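Local coordinates for protein lactaldehyde dehydrogenase (Escherichia coli, PDB 2IMP) that irreversibly oxidises L-lactaldehyde from L-fucose and L-rhamnose breakdown to L-lactate with NAD+, and also acts on glycolaldehyde, at residues I24-P29 with T181-I186; R80-E85 with F188-D193; A288-V293 with V373-S378; I323-L328 with Y365-L370. All coordinates share one frame; numbering follows the deposited sequence.

Contact 1 (I24-P29 with T181-I186); sequences IDVVNP and TPNNAI
Val-26 and Pro-182 meet in the tight part of this buried contact, where the strand 23-27 faces the turn that leads into helix 183-195. The branch CG2 of Val-26 comes to 3.6 Å from CG of Pro-182, while the other branch, CG1, lies 3.9 Å from ND2 of Asn-183. With CG1 anti to the backbone N (chi1 178°), CG2 faces the proline and CG1 is turned to the Asn-183 amide. CG1 is also 4.1 Å from CD of Pro-182, and both methyls thus meet the CG-CD edge of that ring. Cut back to an alanine, Val-26 would have neither branch, and a gap is likely to open between the strand and Pro-182 and beside the Asn-183 amide. The opposite side of the strand is looser: Val-27 points away and is partly exposed, and Asp-25 is exposed, with a long, weak ion pair to Arg-37. The Asn-183 amide merely slides past Val-26; its OD1 is hydrogen-bonded to OG of Ser-36 on the adjacent strand 34-39. The Glu-93 carboxylate takes the backbone N-H groups of Asn-183 and Asn-184. Pro-182 also lies about 4 Å, side chain to side chain, from the NAD-binding Pro-177. With no hydrogen bond between the two segments, they are joined by van der Waals fit, and the polar grip comes from neighbours.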
# COMPACT_ATOMS: atom_id res chain seq x y z
N ILE A 24 -6.06 26.43 -39.89
CA ILE A 24 -5.52 27.30 -38.86
C ILE A 24 -4.00 27.47 -39.03
O ILE A 24 -3.27 26.48 -39.10
CB ILE A 24 -5.80 26.73 -37.45
CG1 ILE A 24 -7.30 26.62 -37.21
CG2 ILE A 24 -5.16 27.62 -36.39
CD1 ILE A 24 -7.68 26.02 -35.87
N ASP A 25 -3.54 28.71 -39.13
CA ASP A 25 -2.12 28.95 -39.29
C ASP A 25 -1.31 28.79 -38.00
O ASP A 25 -1.69 29.30 -36.95
CB ASP A 25 -1.85 30.37 -39.83
CG ASP A 25 -2.28 30.54 -41.28
OD1 ASP A 25 -1.96 29.68 -42.12
OD2 ASP A 25 -2.93 31.57 -41.58
N VAL A 26 -0.21 28.06 -38.09
CA VAL A 26 0.69 27.91 -36.95
C VAL A 26 1.89 28.85 -37.15
O VAL A 26 2.64 28.72 -38.12
CB VAL A 26 1.17 26.46 -36.79
CG1 VAL A 26 2.13 26.36 -35.61
CG2 VAL A 26 -0.03 25.54 -36.56
N VAL A 27 2.04 29.80 -36.25
CA VAL A 27 3.09 30.80 -36.35
C VAL A 27 4.30 30.65 -35.41
O VAL A 27 4.18 30.11 -34.31
CB VAL A 27 2.48 32.20 -36.11
CG1 VAL A 27 3.57 33.24 -36.08
CG2 VAL A 27 1.47 32.53 -37.19
N ASN A 28 5.45 31.13 -35.88
CA ASN A 28 6.66 31.14 -35.07
C ASN A 28 6.63 32.39 -34.17
O ASN A 28 6.76 33.51 -34.65
CB ASN A 28 7.90 31.18 -35.96
CG ASN A 28 9.19 31.08 -35.16
OD1 ASN A 28 9.31 31.65 -34.08
ND2 ASN A 28 10.16 30.35 -35.71
N PRO A 29 6.46 32.21 -32.85
CA PRO A 29 6.40 33.33 -31.91
C PRO A 29 7.59 34.33 -31.95
O PRO A 29 7.48 35.46 -31.48
CB PRO A 29 6.25 32.64 -30.57
CG PRO A 29 7.08 31.40 -30.76
CD PRO A 29 6.62 30.93 -32.13
N THR A 181 0.64 24.96 -30.81
CA THR A 181 1.79 24.05 -30.81
C THR A 181 1.44 22.59 -31.20
O THR A 181 1.68 21.65 -30.43
CB THR A 181 2.47 24.05 -29.41
OG1 THR A 181 1.53 23.62 -28.41
CG2 THR A 181 2.97 25.44 -29.05
N PRO A 182 0.89 22.39 -32.40
CA PRO A 182 0.51 21.05 -32.87
C PRO A 182 1.63 20.24 -33.57
O PRO A 182 1.56 19.01 -33.64
CB PRO A 182 -0.63 21.35 -33.81
CG PRO A 182 -0.13 22.59 -34.50
CD PRO A 182 0.40 23.42 -33.34
N ASN A 183 2.63 20.94 -34.09
CA ASN A 183 3.71 20.28 -34.82
C ASN A 183 4.43 19.15 -34.08
O ASN A 183 4.63 18.07 -34.64
CB ASN A 183 4.71 21.31 -35.32
CG ASN A 183 4.07 22.29 -36.27
OD1 ASN A 183 3.09 21.96 -36.93
ND2 ASN A 183 4.62 23.50 -36.36
N ASN A 184 4.82 19.41 -32.84
CA ASN A 184 5.47 18.39 -32.04
C ASN A 184 4.55 17.17 -31.86
O ASN A 184 5.02 16.03 -31.78
CB ASN A 184 5.85 18.97 -30.67
CG ASN A 184 4.64 19.36 -29.85
OD1 ASN A 184 4.01 18.51 -29.20
ND2 ASN A 184 4.29 20.63 -29.88
N ALA A 185 3.24 17.43 -31.81
CA ALA A 185 2.26 16.36 -31.66
C ALA A 185 2.13 15.51 -32.94
O ALA A 185 1.89 14.30 -32.87
CB ALA A 185 0.91 16.95 -31.29
N ILE A 186 2.26 16.15 -34.09
CA ILE A 186 2.22 15.43 -35.35
C ILE A 186 3.43 14.48 -35.43
O ILE A 186 3.32 13.35 -35.87
CB ILE A 186 2.26 16.40 -36.57
CG1 ILE A 186 0.88 17.04 -36.76
CG2 ILE A 186 2.67 15.63 -37.85
CD1 ILE A 186 -0.21 16.06 -37.13

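Contact 2 (R80-E85 with F188-D193)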
# COMPACT_ATOMS: atom_id res chain seq x y z
N ARG A 80 13.59 9.20 -28.95
CA ARG A 80 15.02 9.46 -28.80
C ARG A 80 15.75 9.51 -30.17
O ARG A 80 16.66 10.31 -30.37
CB ARG A 80 15.67 8.41 -27.89
CG ARG A 80 15.15 8.44 -26.46
CD ARG A 80 16.03 7.61 -25.52
NE ARG A 80 15.51 7.63 -24.15
CZ ARG A 80 14.64 6.75 -23.65
NH1 ARG A 80 14.19 5.76 -24.41
NH2 ARG A 80 14.20 6.88 -22.41
N GLU A 81 15.32 8.64 -31.09
CA GLU A 81 15.90 8.61 -32.43
C GLU A 81 15.69 9.93 -33.21
O GLU A 81 16.51 10.33 -34.03
CB GLU A 81 15.29 7.45 -33.24
CG GLU A 81 15.87 6.08 -32.92
CD GLU A 81 15.05 4.96 -33.54
OE1 GLU A 81 14.72 5.05 -34.74
OE2 GLU A 81 14.73 3.99 -32.82
N ARG A 82 14.57 10.59 -32.94
CA ARG A 82 14.24 11.85 -33.60
C ARG A 82 14.32 13.08 -32.66
O ARG A 82 13.77 14.14 -32.97
CB ARG A 82 12.83 11.77 -34.18
CG ARG A 82 12.66 10.65 -35.18
CD ARG A 82 11.25 10.59 -35.75
NE ARG A 82 11.21 9.66 -36.87
CZ ARG A 82 10.19 9.54 -37.72
NH1 ARG A 82 9.11 10.29 -37.58
NH2 ARG A 82 10.27 8.68 -38.72
N ALA A 83 15.00 12.91 -31.53
CA ALA A 83 15.14 13.97 -30.53
C ALA A 83 15.44 15.39 -31.09
O ALA A 83 14.67 16.33 -30.87
CB ALA A 83 16.20 13.57 -29.50
N SER A 84 16.55 15.55 -31.79
CA SER A 84 16.89 16.86 -32.34
C SER A 84 15.80 17.43 -33.26
O SER A 84 15.50 18.62 -33.23
CB SER A 84 18.24 16.80 -33.08
OG SER A 84 18.17 15.89 -34.17
N GLU A 85 15.21 16.56 -34.08
CA GLU A 85 14.14 16.98 -34.97
C GLU A 85 12.92 17.54 -34.20
O GLU A 85 12.38 18.60 -34.53
CB GLU A 85 13.68 15.81 -35.84
CG GLU A 85 12.65 16.17 -36.90
CD GLU A 85 11.95 14.95 -37.49
OE1 GLU A 85 12.63 13.94 -37.78
OE2 GLU A 85 10.71 15.01 -37.67
N PHE A 188 4.88 13.19 -32.91
CA PHE A 188 4.60 12.10 -31.98
C PHE A 188 3.72 11.03 -32.66
O PHE A 188 3.96 9.83 -32.51
CB PHE A 188 3.89 12.63 -30.72
CG PHE A 188 3.74 11.59 -29.63
CD1 PHE A 188 2.79 10.57 -29.74
CD2 PHE A 188 4.54 11.63 -28.50
CE1 PHE A 188 2.66 9.61 -28.74
CE2 PHE A 188 4.41 10.68 -27.49
CZ PHE A 188 3.47 9.66 -27.61
N ALA A 189 2.72 11.49 -33.40
CA ALA A 189 1.83 10.58 -34.12
C ALA A 189 2.57 9.75 -35.20
O ALA A 189 2.28 8.57 -35.40
CB ALA A 189 0.68 11.36 -34.76
N LYS A 190 3.52 10.38 -35.89
CA LYS A 190 4.29 9.68 -36.90
C LYS A 190 5.07 8.50 -36.29
O LYS A 190 5.19 7.44 -36.90
CB LYS A 190 5.27 10.63 -37.59
CG LYS A 190 4.60 11.68 -38.47
CD LYS A 190 5.65 12.60 -39.10
CE LYS A 190 5.03 13.64 -40.03
NZ LYS A 190 6.07 14.49 -40.68
N ILE A 191 5.60 8.72 -35.09
CA ILE A 191 6.33 7.66 -34.39
C ILE A 191 5.38 6.50 -34.04
O ILE A 191 5.70 5.33 -34.23
CB ILE A 191 7.00 8.21 -33.12
CG1 ILE A 191 8.17 9.12 -33.53
CG2 ILE A 191 7.49 7.06 -32.23
CD1 ILE A 191 8.74 9.95 -32.40
N VAL A 192 4.20 6.85 -33.54
CA VAL A 192 3.18 5.87 -33.21
C VAL A 192 2.79 5.05 -34.45
O VAL A 192 2.65 3.82 -34.40
CB VAL A 192 1.91 6.56 -32.66
CG1 VAL A 192 0.76 5.57 -32.59
CG2 VAL A 192 2.20 7.14 -31.27
N ASP A 193 2.64 5.75 -35.57
CA ASP A 193 2.29 5.09 -36.82
C ASP A 193 3.42 4.18 -37.34
O ASP A 193 3.19 3.05 -37.75
CB ASP A 193 1.97 6.13 -37.88
CG ASP A 193 1.35 5.53 -39.12
OD1 ASP A 193 1.79 5.88 -40.23
OD2 ASP A 193 0.43 4.70 -38.98
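The guanidinium group of Arg-82 has Lys-190 at its edge: CB of the lysine lies near the guanidinium plane, 3.9 Å from NH1. Ile-191 comes to the same arginine obliquely, its CG1 standing 4.1 Å from CD of Arg-82. Phe-188, whose CB points away from the segment 80-85, sends its ring to that of Phe-202, the planes at about 35°.

Arg-82 is extended from CG to NE (chi3 170°), which carries the guanidinium across to the helix. There the arginine crosses Lys-190 at about a right angle and runs past Ile-191 in the opposite direction. Its strongest polar partner is Glu-194, which takes NH2 in a salt bridge just beyond the segment 188-193 and so fixes the end of the chain. NZ of Lys-190 stays 6.0 Å from NH1 of Arg-82, and OE2 of Glu-85 is 5.6 Å from that NZ; the carboxylate is likely to temper the two like charges, though none of these atoms touch.

Arg-82 sits at the break between helix 65-81 and helix 83-94: it is the first residue to leave helical geometry after the former and the N-cap of the latter. In the Rossmann-like NAD-binding domain this junction packs against helix 183-195, away from the catalytic and cofactor sites. Ile-191 leans on Ile-79 of helix 65-81, and Phe-188 on Ile-75 and Ile-79 of that helix and on Ile-159 and Met-163 of helix 155-168. Phe-15 of strand 14-16 touches Ala-189, Lys-190 and Asp-193. Ala-83 rests on Val-105 of helix 98-116.

Contact 3 (A288-V293 with V373-S378); sequences AERVYV and VRQEMS
Gln-375 is where the segment 373-378 meets Tyr-292 and Arg-290 of the strand 290-294. Ahead of it, Val-373 packs on Val-392 of strand 388-394, and Arg-374 offers its backbone N to SD of Met-377 in a weak bond. Gln-375 itself has CG anti to the backbone N (chi1 -178°) and a chain bent at chi2, which brings the amide to the edge of the tyrosine. The ring and the amide are nearly coplanar, 18° apart. OH of Tyr-292 donates to OE1 of Gln-375 at 2.8 Å, in the carbonyl plane and on a lone pair, with a C=O...donor angle of 132°. That hydroxyl also takes a weak bond from NH1 of Arg-290, 2.9 Å away. A phenylalanine in place of Tyr-292 would probably leave Gln-375 OE1 without its donor and Arg-290 NH1 without this weak acceptor, the amide keeping its hold through NE2. Tyr-292 lies mid-strand in the mixed sheet of the catalytic domain, where 290-294 runs parallel to both 257-260 and 388-394. The Arg-290 guanidinium lies oblique to Gln-375, its NH1 4.3 Å from NE2; it is held by the backbone oxygens of Lys-255, Ala-404 and Met-403, while NE2 of Gln-375 bonds to Asp-406. Further along, Met-377 packs on Glu-347, and OG of Ser-378 is hydrogen-bonded to the carboxylate of Glu-347.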
# COMPACT_ATOMS: atom_id res chain seq x y z
N ALA A 288 8.17 30.26 -9.16
CA ALA A 288 7.77 31.45 -8.42
C ALA A 288 7.29 32.68 -9.22
O ALA A 288 8.06 33.32 -9.93
CB ALA A 288 8.91 31.86 -7.50
N GLU A 289 6.01 32.99 -9.08
CA GLU A 289 5.41 34.15 -9.73
C GLU A 289 5.00 35.20 -8.67
O GLU A 289 4.45 36.25 -8.97
CB GLU A 289 4.20 33.72 -10.56
CG GLU A 289 3.85 34.69 -11.68
CD GLU A 289 2.85 34.12 -12.66
OE1 GLU A 289 1.67 33.96 -12.29
OE2 GLU A 289 3.24 33.83 -13.82
N ARG A 290 5.28 34.84 -7.42
CA ARG A 290 5.03 35.66 -6.24
C ARG A 290 6.18 35.50 -5.23
O ARG A 290 6.27 34.47 -4.56
CB ARG A 290 3.71 35.27 -5.56
CG ARG A 290 2.46 35.62 -6.33
CD ARG A 290 1.21 35.38 -5.47
NE ARG A 290 0.95 33.97 -5.23
CZ ARG A 290 0.43 33.49 -4.10
NH1 ARG A 290 0.12 34.31 -3.11
NH2 ARG A 290 0.20 32.19 -3.97
N VAL A 291 7.04 36.50 -5.14
CA VAL A 291 8.18 36.41 -4.24
C VAL A 291 8.05 37.19 -2.92
O VAL A 291 7.98 38.42 -2.92
CB VAL A 291 9.47 36.86 -4.97
CG1 VAL A 291 10.68 36.54 -4.12
CG2 VAL A 291 9.57 36.17 -6.32
N TYR A 292 8.03 36.46 -1.81
CA TYR A 292 7.94 37.07 -0.49
C TYR A 292 9.29 37.05 0.24
O TYR A 292 9.84 35.98 0.53
CB TYR A 292 6.88 36.37 0.36
CG TYR A 292 5.50 36.38 -0.26
CD1 TYR A 292 5.12 35.38 -1.16
CD2 TYR A 292 4.60 37.41 -0.00
CE1 TYR A 292 3.88 35.41 -1.79
CE2 TYR A 292 3.35 37.45 -0.62
CZ TYR A 292 3.00 36.45 -1.52
OH TYR A 292 1.78 36.49 -2.15
N VAL A 293 9.82 38.24 0.53
CA VAL A 293 11.10 38.37 1.21
C VAL A 293 11.02 39.15 2.53
O VAL A 293 10.51 40.27 2.55
CB VAL A 293 12.11 39.10 0.30
CG1 VAL A 293 13.51 39.02 0.89
CG2 VAL A 293 12.07 38.51 -1.10
N VAL A 373 5.37 46.04 -3.91
CA VAL A 373 4.09 45.45 -4.28
C VAL A 373 3.28 45.05 -3.04
O VAL A 373 3.85 44.65 -2.02
CB VAL A 373 4.29 44.20 -5.17
CG1 VAL A 373 2.94 43.62 -5.56
CG2 VAL A 373 5.09 44.57 -6.40
N ARG A 374 1.96 45.17 -3.12
CA ARG A 374 1.11 44.81 -2.00
C ARG A 374 0.25 43.57 -2.27
O ARG A 374 -0.29 43.40 -3.36
CB ARG A 374 0.20 45.99 -1.63
CG ARG A 374 0.94 47.24 -1.17
CD ARG A 374 -0.04 48.35 -0.82
NE ARG A 374 0.64 49.57 -0.40
CZ ARG A 374 0.02 50.66 0.05
NH1 ARG A 374 -1.31 50.69 0.14
NH2 ARG A 374 0.72 51.72 0.42
N GLN A 375 0.15 42.70 -1.27
CA GLN A 375 -0.66 41.49 -1.39
C GLN A 375 -2.03 41.77 -2.04
O GLN A 375 -2.60 40.92 -2.72
CB GLN A 375 -0.87 40.87 -0.00
CG GLN A 375 -1.66 39.57 0.02
CD GLN A 375 -1.05 38.49 -0.85
OE1 GLN A 375 0.17 38.29 -0.83
NE2 GLN A 375 -1.88 37.79 -1.60
N GLU A 376 -2.51 42.99 -1.82
CA GLU A 376 -3.79 43.45 -2.34
C GLU A 376 -3.83 43.58 -3.88
O GLU A 376 -4.77 43.13 -4.53
CB GLU A 376 -4.13 44.81 -1.73
CG GLU A 376 -3.80 44.94 -0.25
CD GLU A 376 -3.95 46.37 0.26
OE1 GLU A 376 -5.08 46.90 0.21
OE2 GLU A 376 -2.94 46.96 0.70
N MET A 377 -2.79 44.21 -4.43
CA MET A 377 -2.68 44.43 -5.87
C MET A 377 -3.12 43.25 -6.76
O MET A 377 -2.81 42.09 -6.48
CB MET A 377 -1.24 44.83 -6.23
CG MET A 377 -0.89 46.27 -5.89
SD MET A 377 0.83 46.73 -6.24
CE MET A 377 1.24 47.65 -4.75
N SER A 378 -3.83 43.57 -7.84
CA SER A 378 -4.32 42.56 -8.77
C SER A 378 -3.23 41.70 -9.43
O SER A 378 -3.49 40.60 -9.91
CB SER A 378 -5.18 43.22 -9.85
OG SER A 378 -4.44 44.18 -10.58

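Contact 4 (I323-L328 with Y365-L370)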
# COMPACT_ATOMS: atom_id res chain seq x y z
N ILE A 323 21.02 32.56 -25.10
CA ILE A 323 20.00 33.35 -24.42
C ILE A 323 19.20 32.52 -23.40
O ILE A 323 19.02 31.32 -23.55
CB ILE A 323 19.00 33.96 -25.41
CG1 ILE A 323 18.29 32.85 -26.20
CG2 ILE A 323 19.71 34.93 -26.35
CD1 ILE A 323 17.13 33.34 -27.05
N ALA A 324 18.72 33.19 -22.36
CA ALA A 324 17.95 32.53 -21.32
C ALA A 324 16.42 32.65 -21.51
O ALA A 324 15.64 32.02 -20.80
CB ALA A 324 18.35 33.09 -19.96
N MET A 325 16.01 33.46 -22.49
CA MET A 325 14.60 33.67 -22.73
C MET A 325 14.18 33.84 -24.20
O MET A 325 14.86 34.51 -24.98
CB MET A 325 14.14 34.90 -21.93
CG MET A 325 12.70 35.29 -22.14
SD MET A 325 12.29 36.64 -21.04
CE MET A 325 12.45 35.78 -19.45
N GLY A 326 13.06 33.22 -24.55
CA GLY A 326 12.54 33.33 -25.90
C GLY A 326 11.33 34.25 -25.90
O GLY A 326 11.09 34.96 -24.93
N PRO A 327 10.55 34.27 -26.98
CA PRO A 327 9.37 35.14 -27.04
C PRO A 327 8.14 34.49 -26.36
O PRO A 327 8.13 33.29 -26.10
CB PRO A 327 9.16 35.30 -28.53
CG PRO A 327 9.47 33.92 -29.03
CD PRO A 327 10.75 33.58 -28.28
N LEU A 328 7.13 35.31 -26.08
CA LEU A 328 5.90 34.79 -25.51
C LEU A 328 5.13 34.01 -26.61
O LEU A 328 5.35 34.26 -27.80
CB LEU A 328 5.04 35.92 -24.96
CG LEU A 328 5.65 36.72 -23.80
CD1 LEU A 328 4.60 37.69 -23.27
CD2 LEU A 328 6.10 35.78 -22.70
N TYR A 365 8.95 40.34 -24.29
CA TYR A 365 8.77 41.16 -23.11
C TYR A 365 9.99 41.03 -22.19
O TYR A 365 10.36 39.92 -21.79
CB TYR A 365 7.50 40.78 -22.34
CG TYR A 365 7.07 41.87 -21.38
CD1 TYR A 365 6.38 42.99 -21.85
CD2 TYR A 365 7.41 41.82 -20.03
CE1 TYR A 365 6.05 44.04 -20.99
CE2 TYR A 365 7.08 42.86 -19.17
CZ TYR A 365 6.41 43.97 -19.66
OH TYR A 365 6.12 45.02 -18.82
N PRO A 366 10.63 42.15 -21.84
CA PRO A 366 11.81 42.14 -20.98
C PRO A 366 11.62 41.63 -19.54
O PRO A 366 10.57 41.84 -18.93
CB PRO A 366 12.27 43.59 -21.02
CG PRO A 366 10.97 44.32 -21.05
CD PRO A 366 10.18 43.53 -22.09
N PRO A 367 12.64 40.95 -19.00
CA PRO A 367 12.54 40.45 -17.63
C PRO A 367 12.17 41.67 -16.76
O PRO A 367 12.88 42.68 -16.76
CB PRO A 367 13.95 39.94 -17.35
CG PRO A 367 14.35 39.41 -18.69
CD PRO A 367 13.90 40.51 -19.62
N THR A 368 11.06 41.58 -16.05
CA THR A 368 10.61 42.69 -15.24
C THR A 368 10.57 42.42 -13.73
O THR A 368 10.03 41.41 -13.28
CB THR A 368 9.22 43.14 -15.70
OG1 THR A 368 9.29 43.52 -17.08
CG2 THR A 368 8.72 44.31 -14.87
N LEU A 369 11.16 43.33 -12.97
CA LEU A 369 11.18 43.23 -11.52
C LEU A 369 10.36 44.34 -10.85
O LEU A 369 10.65 45.53 -11.01
CB LEU A 369 12.62 43.29 -11.02
CG LEU A 369 12.80 43.26 -9.50
CD1 LEU A 369 12.18 41.99 -8.93
CD2 LEU A 369 14.28 43.33 -9.16
N LEU A 370 9.33 43.95 -10.11
CA LEU A 370 8.48 44.91 -9.43
C LEU A 370 8.62 44.90 -7.90
O LEU A 370 8.51 43.85 -7.27
CB LEU A 370 7.01 44.67 -9.81
CG LEU A 370 6.71 44.71 -11.31
CD1 LEU A 370 5.23 44.44 -11.55
CD2 LEU A 370 7.09 46.07 -11.88
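Met-325 and Leu-328, in the loop that leads into helix 331-346 of the aldehyde dehydrogenase fold, meet Tyr-365 and Pro-367 on the approach to strand 368-371. Met-325 has CG anti to its own N (chi1 177°), and a bend at chi3 brings the thioether alongside Pro-367: CE is 4.2 Å from CG of that ring, and SD is 3.9 Å from the backbone O of Tyr-365. Leu-328 meets the start of the segment 365-370, its CD1 4.3 Å from CB of Tyr-365, and also leans on Val-337. Strand 368-371 belongs to the mixed sheet of the catalytic domain. Helix 331-346 carries the NAD-binding Arg-336, whose side chain is about 8 Å from that of Leu-328, and its Leu-334, Val-337 and Val-341 receive the tyrosine ring. One face of that ring takes CD of Pro-366, 3.6 Å above the plane and offset toward the rim. Beyond the prolines, OG1 of Thr-368 donates to O of Pro-366 at 2.8 Å, the donor tilted 35° from the carbonyl plane, and it is also hydrogen-bonded to N of Gly-355. A backbone bond between Leu-328 and Tyr-363 ties the loop to the backbone just before Tyr-365.

Contacts 1 and 2 share helix 183-195: contact 1, buried, joins its N-terminal end to strand 23-27 by apolar fit, whereas contact 2 is more open, pairing a partly exposed arginine and an exposed lysine with a buried isoleucine. Contacts 3 and 4 both reach the same mixed sheet, their centres about 18 Å apart, with contact 4 nested inside the loop that contact 3 closes. Both are buried, yet they differ: contact 3 turns on a polar hydroxyl-amide bond, contact 4 on sulfur, proline and leucine. Contact 1 touches contact 4 directly, Pro-29 CB lying 3.3 Å from Leu-328 O. Contacts 2 and 3 are on opposite sides of the chain's centre.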